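Local coordinates for superoxide dismutase [Mn/Fe] (Aeropyrum pernix, PDB 3AK2), which catalyses the dismutation of superoxide to molecular oxygen and hydrogen peroxide, and is cambialistic, working with either manganese or iron at its active site, at the interface of chains A and B. Coordinates in Å, arbitrary orientation; residue numbers count along the deposited sequence, not the author numbering. Chains: chain A/B, Superoxide dismutase [Mn/Fe].

Contact 1: the interface of chains A and B. Residues chain A 136-138, 155-158; chain B 69, 73.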
ATOM      1  N   ASP A 136      -6.931 -22.141   4.035  1.00 11.05           N
ATOM      2  CA  ASP A 136      -5.632 -21.989   4.678  1.00 11.77           C
ATOM      3  C   ASP A 136      -4.889 -23.327   4.719  1.00 12.32           C
ATOM      4  O   ASP A 136      -5.312 -24.236   5.428  1.00 12.53           O
ATOM      5  CB  ASP A 136      -5.833 -21.430   6.093  1.00 11.63           C
ATOM      6  CG  ASP A 136      -4.548 -21.364   6.898  1.00 11.62           C
ATOM      7  OD1 ASP A 136      -4.652 -21.145   8.124  1.00 13.28           O
ATOM      8  OD2 ASP A 136      -3.451 -21.523   6.326  1.00 12.57           O
ATOM      9  N   PRO A 137      -3.767 -23.451   3.981  1.00 12.58           N
ATOM     10  CA  PRO A 137      -3.032 -24.721   3.970  1.00 12.96           C
ATOM     11  C   PRO A 137      -2.427 -25.093   5.326  1.00 13.46           C
ATOM     12  O   PRO A 137      -2.173 -26.269   5.569  1.00 14.08           O
ATOM     13  CB  PRO A 137      -1.917 -24.477   2.947  1.00 12.81           C
ATOM     14  CG  PRO A 137      -1.736 -22.992   2.929  1.00 13.49           C
ATOM     15  CD  PRO A 137      -3.116 -22.437   3.128  1.00 12.57           C
ATOM     16  N   LEU A 138      -2.198 -24.108   6.194  1.00 13.63           N
ATOM     17  CA  LEU A 138      -1.565 -24.367   7.490  1.00 14.13           C
ATOM     18  C   LEU A 138      -2.500 -25.035   8.497  1.00 14.55           C
ATOM     19  O   LEU A 138      -2.045 -25.772   9.376  1.00 15.40           O
ATOM     20  CB  LEU A 138      -0.987 -23.077   8.088  1.00 13.94           C
ATOM     21  CG  LEU A 138       0.065 -22.307   7.280  1.00 14.61           C
ATOM     22  CD1 LEU A 138       0.553 -21.128   8.096  1.00 14.82           C
ATOM     23  CD2 LEU A 138       1.246 -23.177   6.862  1.00 15.43           C
ATOM     24  N   THR A 155      -2.033 -12.646   0.868  1.00  9.07           N
ATOM     25  CA  THR A 155      -0.907 -13.310   1.513  1.00  9.13           C
ATOM     26  C   THR A 155      -0.545 -14.549   0.721  1.00  8.89           C
ATOM     27  O   THR A 155      -1.342 -15.045  -0.080  1.00  9.00           O
ATOM     28  CB  THR A 155      -1.245 -13.746   2.959  1.00  9.34           C
ATOM     29  OG1 THR A 155      -2.070 -14.913   2.926  1.00  9.94           O
ATOM     30  CG2 THR A 155      -1.969 -12.648   3.720  1.00 10.51           C
ATOM     31  N   ALA A 156       0.659 -15.055   0.966  1.00  8.69           N
ATOM     32  CA  ALA A 156       1.047 -16.373   0.504  1.00  8.96           C
ATOM     33  C   ALA A 156       0.171 -17.424   1.181  1.00  9.23           C
ATOM     34  O   ALA A 156      -0.454 -17.162   2.217  1.00  9.50           O
ATOM     35  CB  ALA A 156       2.506 -16.622   0.827  1.00  8.92           C
ATOM     36  N   GLY A 157       0.116 -18.601   0.568  1.00  9.49           N
ATOM     37  CA  GLY A 157      -0.538 -19.767   1.163  1.00  9.94           C
ATOM     38  C   GLY A 157      -2.029 -19.863   0.927  1.00 10.23           C
ATOM     39  O   GLY A 157      -2.505 -20.796   0.281  1.00 10.77           O
ATOM     40  N   LEU A 158      -2.767 -18.891   1.455  1.00 10.10           N
ATOM     41  CA  LEU A 158      -4.223 -18.863   1.323  1.00 10.13           C
ATOM     42  C   LEU A 158      -4.667 -19.049  -0.118  1.00 10.31           C
ATOM     43  O   LEU A 158      -4.201 -18.349  -1.016  1.00 10.75           O
ATOM     44  CB  LEU A 158      -4.783 -17.552   1.870  1.00 10.14           C
ATOM     45  CG  LEU A 158      -4.486 -17.221   3.332  1.00  9.98           C
ATOM     46  CD1 LEU A 158      -5.137 -15.898   3.696  1.00 11.03           C
ATOM     47  CD2 LEU A 158      -4.950 -18.321   4.273  1.00 11.89           C
TER
ATOM     48  N   PHE B  69      -5.134  -9.669  10.553  1.00  8.80           N
ATOM     49  CA  PHE B  69      -4.961 -11.070  10.192  1.00  8.70           C
ATOM     50  C   PHE B  69      -4.033 -11.220   8.982  1.00  8.43           C
ATOM     51  O   PHE B  69      -3.133 -12.050   8.986  1.00  8.42           O
ATOM     52  CB  PHE B  69      -6.304 -11.760   9.914  1.00  9.02           C
ATOM     53  CG  PHE B  69      -6.145 -13.121   9.308  1.00  9.67           C
ATOM     54  CD1 PHE B  69      -6.291 -13.312   7.936  1.00 10.81           C
ATOM     55  CD2 PHE B  69      -5.784 -14.201  10.100  1.00 11.41           C
ATOM     56  CE1 PHE B  69      -6.109 -14.569   7.371  1.00 12.42           C
ATOM     57  CE2 PHE B  69      -5.596 -15.458   9.541  1.00 12.58           C
ATOM     58  CZ  PHE B  69      -5.759 -15.638   8.177  1.00 12.49           C
ATOM     59  N   TYR B  73      -0.728 -13.246   9.633  1.00  8.91           N
ATOM     60  CA  TYR B  73      -0.724 -14.528   8.951  1.00  8.90           C
ATOM     61  C   TYR B  73       0.401 -14.573   7.916  1.00  8.64           C
ATOM     62  O   TYR B  73       1.156 -15.548   7.852  1.00  9.00           O
ATOM     63  CB  TYR B  73      -2.064 -14.838   8.281  1.00  8.78           C
ATOM     64  CG  TYR B  73      -2.011 -16.133   7.512  1.00  8.90           C
ATOM     65  CD1 TYR B  73      -1.605 -16.157   6.177  1.00  9.26           C
ATOM     66  CD2 TYR B  73      -2.323 -17.343   8.130  1.00  9.81           C
ATOM     67  CE1 TYR B  73      -1.527 -17.345   5.469  1.00 10.26           C
ATOM     68  CE2 TYR B  73      -2.252 -18.538   7.427  1.00 10.11           C
ATOM     69  CZ  TYR B  73      -1.849 -18.533   6.096  1.00  9.80           C
ATOM     70  OH  TYR B  73      -1.772 -19.705   5.378  1.00 10.93           O
TER
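The backbone of B:Tyr73 is helical, within helix 62-82, while A:Asp136 is extended at the end of strand 129-136 and A:Leu158 lies in a loop. This is one patch of a two-fold interface, in which B:Tyr73 inserts its ring between two loops of chain A. CG of B:Tyr73 lies anti to the backbone N (chi1 177°), which sends the hydroxyl toward A:Asp136. The phenol OH donates a hydrogen bond to OD2 of A:Asp136 at 2.7 Å. Ring and carboxylate planes are 84° apart. The backbone N of A:Leu138 also donates a hydrogen bond to OD2 of A:Asp136, at 2.9 Å. The two donors reach OD2 from opposite faces of the carboxylate, which should fix its rotation. At the ring edge, in plane, CE1 of B:Tyr73 lies 3.4 Å from the carbonyl O of A:Ala156. That oxygen accepts a hydrogen bond from OG1 of A:Thr155, within its own chain. A:Leu158 runs antiparallel to the tyrosine, its CD2 above the ring's rim, 3.6 Å from CZ of B:Tyr73. Its CD1 reaches CE1 of B:Phe69 at 4.0 Å. The site joins helix 62-82 of one subunit to the end of strand 129-136 and the loop 155-158 that leads into strand 159-160 of the other.

Contact 2: the interface of chains A and B. Residues chain A 4-5, 7, 47, 69; chain B 136, 139, 143.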
ATOM      1  N   PHE A   4       8.653 -17.356 -22.087  1.00 18.03           N
ATOM      2  CA  PHE A   4       7.572 -17.589 -21.130  1.00 17.48           C
ATOM      3  C   PHE A   4       6.266 -17.984 -21.800  1.00 17.10           C
ATOM      4  O   PHE A   4       5.961 -17.537 -22.912  1.00 16.94           O
ATOM      5  CB  PHE A   4       7.365 -16.364 -20.224  1.00 17.44           C
ATOM      6  CG  PHE A   4       6.734 -15.176 -20.911  1.00 17.52           C
ATOM      7  CD1 PHE A   4       7.508 -14.281 -21.648  1.00 17.44           C
ATOM      8  CD2 PHE A   4       5.366 -14.937 -20.792  1.00 16.87           C
ATOM      9  CE1 PHE A   4       6.927 -13.176 -22.270  1.00 17.80           C
ATOM     10  CE2 PHE A   4       4.774 -13.835 -21.408  1.00 17.20           C
ATOM     11  CZ  PHE A   4       5.557 -12.953 -22.148  1.00 17.69           C
ATOM     12  N   LYS A   5       5.504 -18.837 -21.117  1.00 16.69           N
ATOM     13  CA  LYS A   5       4.154 -19.156 -21.548  1.00 16.53           C
ATOM     14  C   LYS A   5       3.272 -17.951 -21.250  1.00 15.98           C
ATOM     15  O   LYS A   5       3.214 -17.475 -20.112  1.00 16.04           O
ATOM     16  CB  LYS A   5       3.622 -20.414 -20.853  1.00 16.74           C
ATOM     17  CG  LYS A   5       2.210 -20.803 -21.284  1.00 18.29           C
ATOM     18  CD  LYS A   5       1.800 -22.162 -20.735  1.00 20.17           C
ATOM     19  CE  LYS A   5       0.340 -22.474 -21.047  1.00 21.70           C
ATOM     20  NZ  LYS A   5       0.082 -22.670 -22.504  1.00 23.43           N
ATOM     21  N   TYR A   7       0.020 -15.628 -20.659  1.00 13.25           N
ATOM     22  CA  TYR A   7      -1.321 -15.676 -20.092  1.00 12.47           C
ATOM     23  C   TYR A   7      -2.324 -15.402 -21.198  1.00 12.40           C
ATOM     24  O   TYR A   7      -2.017 -14.716 -22.175  1.00 12.23           O
ATOM     25  CB  TYR A   7      -1.455 -14.668 -18.943  1.00 12.16           C
ATOM     26  CG  TYR A   7      -0.429 -14.934 -17.874  1.00 11.26           C
ATOM     27  CD1 TYR A   7       0.673 -14.098 -17.715  1.00 11.29           C
ATOM     28  CD2 TYR A   7      -0.526 -16.061 -17.060  1.00 10.97           C
ATOM     29  CE1 TYR A   7       1.635 -14.364 -16.751  1.00 11.87           C
ATOM     30  CE2 TYR A   7       0.436 -16.338 -16.106  1.00 10.62           C
ATOM     31  CZ  TYR A   7       1.513 -15.488 -15.956  1.00 11.43           C
ATOM     32  OH  TYR A   7       2.473 -15.752 -15.010  1.00 12.35           O
ATOM     33  N   LEU A  47       6.341  -9.653 -18.290  1.00 10.92           N
ATOM     34  CA  LEU A  47       7.208 -10.801 -18.538  1.00 11.56           C
ATOM     35  C   LEU A  47       8.078 -10.611 -19.778  1.00 11.71           C
ATOM     36  O   LEU A  47       9.206 -11.099 -19.826  1.00 11.68           O
ATOM     37  CB  LEU A  47       6.404 -12.104 -18.607  1.00 12.04           C
ATOM     38  CG  LEU A  47       5.821 -12.585 -17.268  1.00 13.41           C
ATOM     39  CD1 LEU A  47       5.044 -13.869 -17.467  1.00 15.91           C
ATOM     40  CD2 LEU A  47       6.893 -12.776 -16.199  1.00 15.92           C
ATOM     41  N   PHE A  69       4.041  -6.678 -12.893  1.00  8.01           N
ATOM     42  CA  PHE A  69       3.696  -8.092 -12.943  1.00  7.99           C
ATOM     43  C   PHE A  69       2.746  -8.465 -11.807  1.00  7.30           C
ATOM     44  O   PHE A  69       1.731  -9.112 -12.038  1.00  8.25           O
ATOM     45  CB  PHE A  69       4.934  -8.994 -12.910  1.00  8.25           C
ATOM     46  CG  PHE A  69       4.590 -10.451 -12.787  1.00  9.18           C
ATOM     47  CD1 PHE A  69       4.696 -11.104 -11.562  1.00 10.28           C
ATOM     48  CD2 PHE A  69       4.107 -11.157 -13.886  1.00 10.48           C
ATOM     49  CE1 PHE A  69       4.346 -12.448 -11.446  1.00 12.00           C
ATOM     50  CE2 PHE A  69       3.752 -12.500 -13.767  1.00 12.02           C
ATOM     51  CZ  PHE A  69       3.879 -13.135 -12.545  1.00 11.43           C
TER
ATOM     52  N   ASP B 136       4.296 -20.611 -10.494  1.00 10.13           N
ATOM     53  CA  ASP B 136       3.034 -20.100 -11.012  1.00 10.88           C
ATOM     54  C   ASP B 136       2.157 -21.271 -11.434  1.00 11.36           C
ATOM     55  O   ASP B 136       2.496 -21.976 -12.380  1.00 11.57           O
ATOM     56  CB  ASP B 136       3.308 -19.169 -12.197  1.00 10.82           C
ATOM     57  CG  ASP B 136       2.045 -18.738 -12.927  1.00 11.06           C
ATOM     58  OD1 ASP B 136       2.186 -18.190 -14.038  1.00 14.24           O
ATOM     59  OD2 ASP B 136       0.929 -18.937 -12.413  1.00 11.83           O
ATOM     60  N   THR B 139       0.968 -21.456 -15.343  1.00 13.24           N
ATOM     61  CA  THR B 139       1.908 -21.752 -16.430  1.00 13.20           C
ATOM     62  C   THR B 139       2.898 -22.849 -16.062  1.00 13.23           C
ATOM     63  O   THR B 139       3.644 -23.325 -16.919  1.00 13.30           O
ATOM     64  CB  THR B 139       2.740 -20.508 -16.824  1.00 13.07           C
ATOM     65  OG1 THR B 139       3.453 -20.031 -15.676  1.00 13.30           O
ATOM     66  CG2 THR B 139       1.852 -19.406 -17.390  1.00 13.11           C
ATOM     67  N   ARG B 143       8.503 -17.639 -11.215  1.00 10.73           N
ATOM     68  CA  ARG B 143       8.351 -16.188 -11.289  1.00 10.62           C
ATOM     69  C   ARG B 143       9.065 -15.595 -10.088  1.00 10.87           C
ATOM     70  O   ARG B 143       9.005 -16.158  -8.999  1.00 11.62           O
ATOM     71  CB  ARG B 143       6.870 -15.794 -11.240  1.00 10.96           C
ATOM     72  CG  ARG B 143       6.003 -16.349 -12.368  1.00 10.75           C
ATOM     73  CD  ARG B 143       6.295 -15.658 -13.695  1.00 11.87           C
ATOM     74  NE  ARG B 143       5.427 -16.112 -14.785  1.00 12.54           N
ATOM     75  CZ  ARG B 143       5.808 -16.934 -15.758  1.00 13.35           C
ATOM     76  NH1 ARG B 143       7.047 -17.408 -15.791  1.00 14.08           N
ATOM     77  NH2 ARG B 143       4.951 -17.279 -16.709  1.00 14.07           N
TER
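B:Arg143 reaches across to A:Tyr7, A:Leu47 and A:Phe69 and buries more surface than any other residue of this patch. Its chain bends at the second torsion (chi2 -72°), which lays the guanidinium beside the tyrosine hydroxyl. NE of B:Arg143 donates a nearly straight hydrogen bond to OH of A:Tyr7 at 3.0 Å, with the oxygen close to the guanidinium plane. A second approach, from NH2, is weak. The planes of the A:Tyr7 ring and the guanidinium are 84° apart. A methyl of A:Leu47, CD1, sits over one guanidinium face, toward its rim, 3.6 Å from CZ of B:Arg143. Further back along the arginine, CD of B:Arg143 meets CZ of A:Phe69 at 3.7 Å. The hydroxyl of A:Tyr7 is also a donor, to the carboxylate OD1 of B:Asp136 at 2.6 Å. The phenol OH of A:Tyr7 thus links B:Arg143 to B:Asp136. OG1 of B:Thr139 donates a hydrogen bond to OD1 of B:Asp136 from the opposite face of the carboxylate, at 2.8 Å. The methyl CG2 of B:Thr139 touches CE2 of A:Tyr7 at 3.6 Å and packs near CB of A:Lys5. A phenylalanine at A:Tyr7 would probably leave NE of B:Arg143 without its acceptor and OD1 of B:Asp136 without its donor across the interface. In the fold, the N-terminal segment and helices 25-54 and 62-82 of chain A face the hairpin formed by strands 129-136 and 141-148 of chain B.

Contact 3: the interface of chains A and B. Residues chain A 136, 139, 141, 143; chain B 5, 7, 47, 69.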
ATOM      1  N   ASP A 136      -6.931 -22.141   4.035  1.00 11.05           N
ATOM      2  CA  ASP A 136      -5.632 -21.989   4.678  1.00 11.77           C
ATOM      3  C   ASP A 136      -4.889 -23.327   4.719  1.00 12.32           C
ATOM      4  O   ASP A 136      -5.312 -24.236   5.428  1.00 12.53           O
ATOM      5  CB  ASP A 136      -5.833 -21.430   6.093  1.00 11.63           C
ATOM      6  CG  ASP A 136      -4.548 -21.364   6.898  1.00 11.62           C
ATOM      7  OD1 ASP A 136      -4.652 -21.145   8.124  1.00 13.28           O
ATOM      8  OD2 ASP A 136      -3.451 -21.523   6.326  1.00 12.57           O
ATOM      9  N   THR A 139      -3.797 -24.767   8.368  1.00 14.45           N
ATOM     10  CA  THR A 139      -4.803 -25.283   9.298  1.00 14.62           C
ATOM     11  C   THR A 139      -5.877 -26.127   8.616  1.00 14.87           C
ATOM     12  O   THR A 139      -6.707 -26.737   9.293  1.00 14.84           O
ATOM     13  CB  THR A 139      -5.523 -24.140  10.048  1.00 14.55           C
ATOM     14  OG1 THR A 139      -6.154 -23.267   9.100  1.00 14.52           O
ATOM     15  CG2 THR A 139      -4.554 -23.345  10.919  1.00 14.69           C
ATOM     16  N   GLU A 141      -8.416 -25.024   7.051  1.00 15.19           N
ATOM     17  CA  GLU A 141      -9.649 -24.348   7.431  1.00 14.99           C
ATOM     18  C   GLU A 141      -9.906 -23.166   6.507  1.00 13.93           C
ATOM     19  O   GLU A 141      -8.998 -22.690   5.819  1.00 13.68           O
ATOM     20  CB  GLU A 141      -9.544 -23.796   8.854  1.00 15.33           C
ATOM     21  CG  GLU A 141      -9.468 -24.822   9.953  1.00 17.00           C
ATOM     22  CD  GLU A 141      -9.730 -24.217  11.317  1.00 18.13           C
ATOM     23  OE1 GLU A 141      -9.489 -23.000  11.510  1.00 16.27           O
ATOM     24  OE2 GLU A 141     -10.181 -24.966  12.208  1.00 20.12           O
ATOM     25  N   ARG A 143     -10.765 -19.178   5.767  1.00 11.29           N
ATOM     26  CA  ARG A 143     -10.477 -17.850   6.293  1.00 11.02           C
ATOM     27  C   ARG A 143     -11.111 -16.830   5.358  1.00 11.05           C
ATOM     28  O   ARG A 143     -11.150 -17.035   4.146  1.00 11.06           O
ATOM     29  CB  ARG A 143      -8.963 -17.605   6.344  1.00 10.90           C
ATOM     30  CG  ARG A 143      -8.152 -18.527   7.262  1.00 11.23           C
ATOM     31  CD  ARG A 143      -8.366 -18.175   8.727  1.00 11.98           C
ATOM     32  NE  ARG A 143      -7.563 -18.993   9.637  1.00 13.59           N
ATOM     33  CZ  ARG A 143      -8.000 -20.091  10.249  1.00 14.06           C
ATOM     34  NH1 ARG A 143      -7.196 -20.755  11.067  1.00 14.59           N
ATOM     35  NH2 ARG A 143      -9.236 -20.529  10.049  1.00 15.74           N
TER
ATOM     36  N   LYS B   5      -8.729 -22.793  14.131  1.00 18.19           N
ATOM     37  CA  LYS B   5      -7.473 -23.455  14.587  1.00 18.25           C
ATOM     38  C   LYS B   5      -6.360 -22.422  14.720  1.00 17.82           C
ATOM     39  O   LYS B   5      -6.156 -21.596  13.823  1.00 17.90           O
ATOM     40  CB  LYS B   5      -7.064 -24.548  13.601  1.00 18.47           C
ATOM     41  CG  LYS B   5      -6.026 -25.531  14.124  1.00 19.96           C
ATOM     42  CD  LYS B   5      -5.579 -26.507  13.033  1.00 22.07           C
ATOM     43  CE  LYS B   5      -6.737 -27.346  12.494  1.00 22.94           C
ATOM     44  NZ  LYS B   5      -6.292 -28.318  11.456  1.00 24.25           N
ATOM     45  N   TYR B   7      -2.489 -20.805  15.215  1.00 14.28           N
ATOM     46  CA  TYR B   7      -1.141 -20.943  14.678  1.00 13.43           C
ATOM     47  C   TYR B   7      -0.154 -21.153  15.808  1.00 13.36           C
ATOM     48  O   TYR B   7      -0.411 -20.757  16.947  1.00 12.92           O
ATOM     49  CB  TYR B   7      -0.783 -19.710  13.830  1.00 12.84           C
ATOM     50  CG  TYR B   7      -1.799 -19.505  12.730  1.00 11.44           C
ATOM     51  CD1 TYR B   7      -2.768 -18.512  12.818  1.00 10.67           C
ATOM     52  CD2 TYR B   7      -1.828 -20.357  11.627  1.00 11.25           C
ATOM     53  CE1 TYR B   7      -3.723 -18.355  11.822  1.00 12.07           C
ATOM     54  CE2 TYR B   7      -2.779 -20.211  10.633  1.00 11.61           C
ATOM     55  CZ  TYR B   7      -3.719 -19.211  10.734  1.00 10.91           C
ATOM     56  OH  TYR B   7      -4.671 -19.070   9.748  1.00 11.86           O
ATOM     57  N   LEU B  47      -7.888 -13.780  14.909  1.00 13.39           N
ATOM     58  CA  LEU B  47      -8.866 -14.868  14.855  1.00 14.33           C
ATOM     59  C   LEU B  47      -9.787 -14.893  16.074  1.00 14.31           C
ATOM     60  O   LEU B  47     -10.982 -15.162  15.943  1.00 14.17           O
ATOM     61  CB  LEU B  47      -8.174 -16.225  14.695  1.00 14.90           C
ATOM     62  CG  LEU B  47      -7.476 -16.518  13.365  1.00 16.46           C
ATOM     63  CD1 LEU B  47      -6.843 -17.897  13.425  1.00 18.27           C
ATOM     64  CD2 LEU B  47      -8.433 -16.410  12.185  1.00 18.04           C
ATOM     65  N   PHE B  69      -5.134  -9.669  10.553  1.00  8.80           N
ATOM     66  CA  PHE B  69      -4.961 -11.070  10.192  1.00  8.70           C
ATOM     67  C   PHE B  69      -4.033 -11.220   8.982  1.00  8.43           C
ATOM     68  O   PHE B  69      -3.133 -12.050   8.986  1.00  8.42           O
ATOM     69  CB  PHE B  69      -6.304 -11.760   9.914  1.00  9.02           C
ATOM     70  CG  PHE B  69      -6.145 -13.121   9.308  1.00  9.67           C
ATOM     71  CD1 PHE B  69      -6.291 -13.312   7.936  1.00 10.81           C
ATOM     72  CD2 PHE B  69      -5.784 -14.201  10.100  1.00 11.41           C
ATOM     73  CE1 PHE B  69      -6.109 -14.569   7.371  1.00 12.42           C
ATOM     74  CE2 PHE B  69      -5.596 -15.458   9.541  1.00 12.58           C
ATOM     75  CZ  PHE B  69      -5.759 -15.638   8.177  1.00 12.49           C
TER
HETATM   76  O   HOH W   1      -8.904 -28.644   9.774  1.00 30.50           O
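This is a polar, two-fold-related subunit interface that ties the N-terminal segment of chain B to the sheet of chain A, and it probably helps hold the assembly together. B:Lys5, the first modelled residue of its chain, makes much of the contact. Its backbone N donates to the carboxylate OE1 of A:Glu141 at 2.7 Å, on the syn side but tilted well out of the carboxylate plane. OE1 of A:Glu141 offers its anti lone pair to NH2 of A:Arg143 at 2.9 Å. NH1 and NH2 both go to this one oxygen, which probably helps position the carboxylate for B:Lys5. The lysine side chain turns at its third torsion (chi3 -61°) and runs along A:Thr139. There NZ of B:Lys5 donates to the carbonyl O of A:Thr139 at 2.7 Å, from above the carbonyl plane. Water 1 also joins these two atoms. Alongside, OH of B:Tyr7 donates to OD1 of A:Asp136 at 2.6 Å. It accepts from NE of A:Arg143, the hydroxyl lying somewhat off the guanidinium plane. CD2 of B:Leu47 covers the arginine's aliphatic part. In the fold, the turn between strands 129-136 and 141-148 of chain A, with the start of the latter, fits against the N-terminal segment and helices 25-54 and 62-82 of chain B.

Contacts 2 and 3 are two-fold twins with the chains exchanged, their C-alpha centres about 29 Å apart. Contact 1 lies about 7 Å from contact 3 and about 22 Å from contact 2. Contacts 1 and 3 share A:Asp136 and B:Phe69, so one aspartate serves two tyrosines of the partner, with a different carboxylate oxygen for each. The twins are not identical: the lysine tail bonds across in contact 3 but takes another course in contact 2. The contacts set each subunit's N-terminal segment and helices 25-54 and 62-82 against the strand hairpin and adjoining loops of the other. Helix 62-82 also carries B:His79, a manganese ligand, so pairing may help steady the metal site.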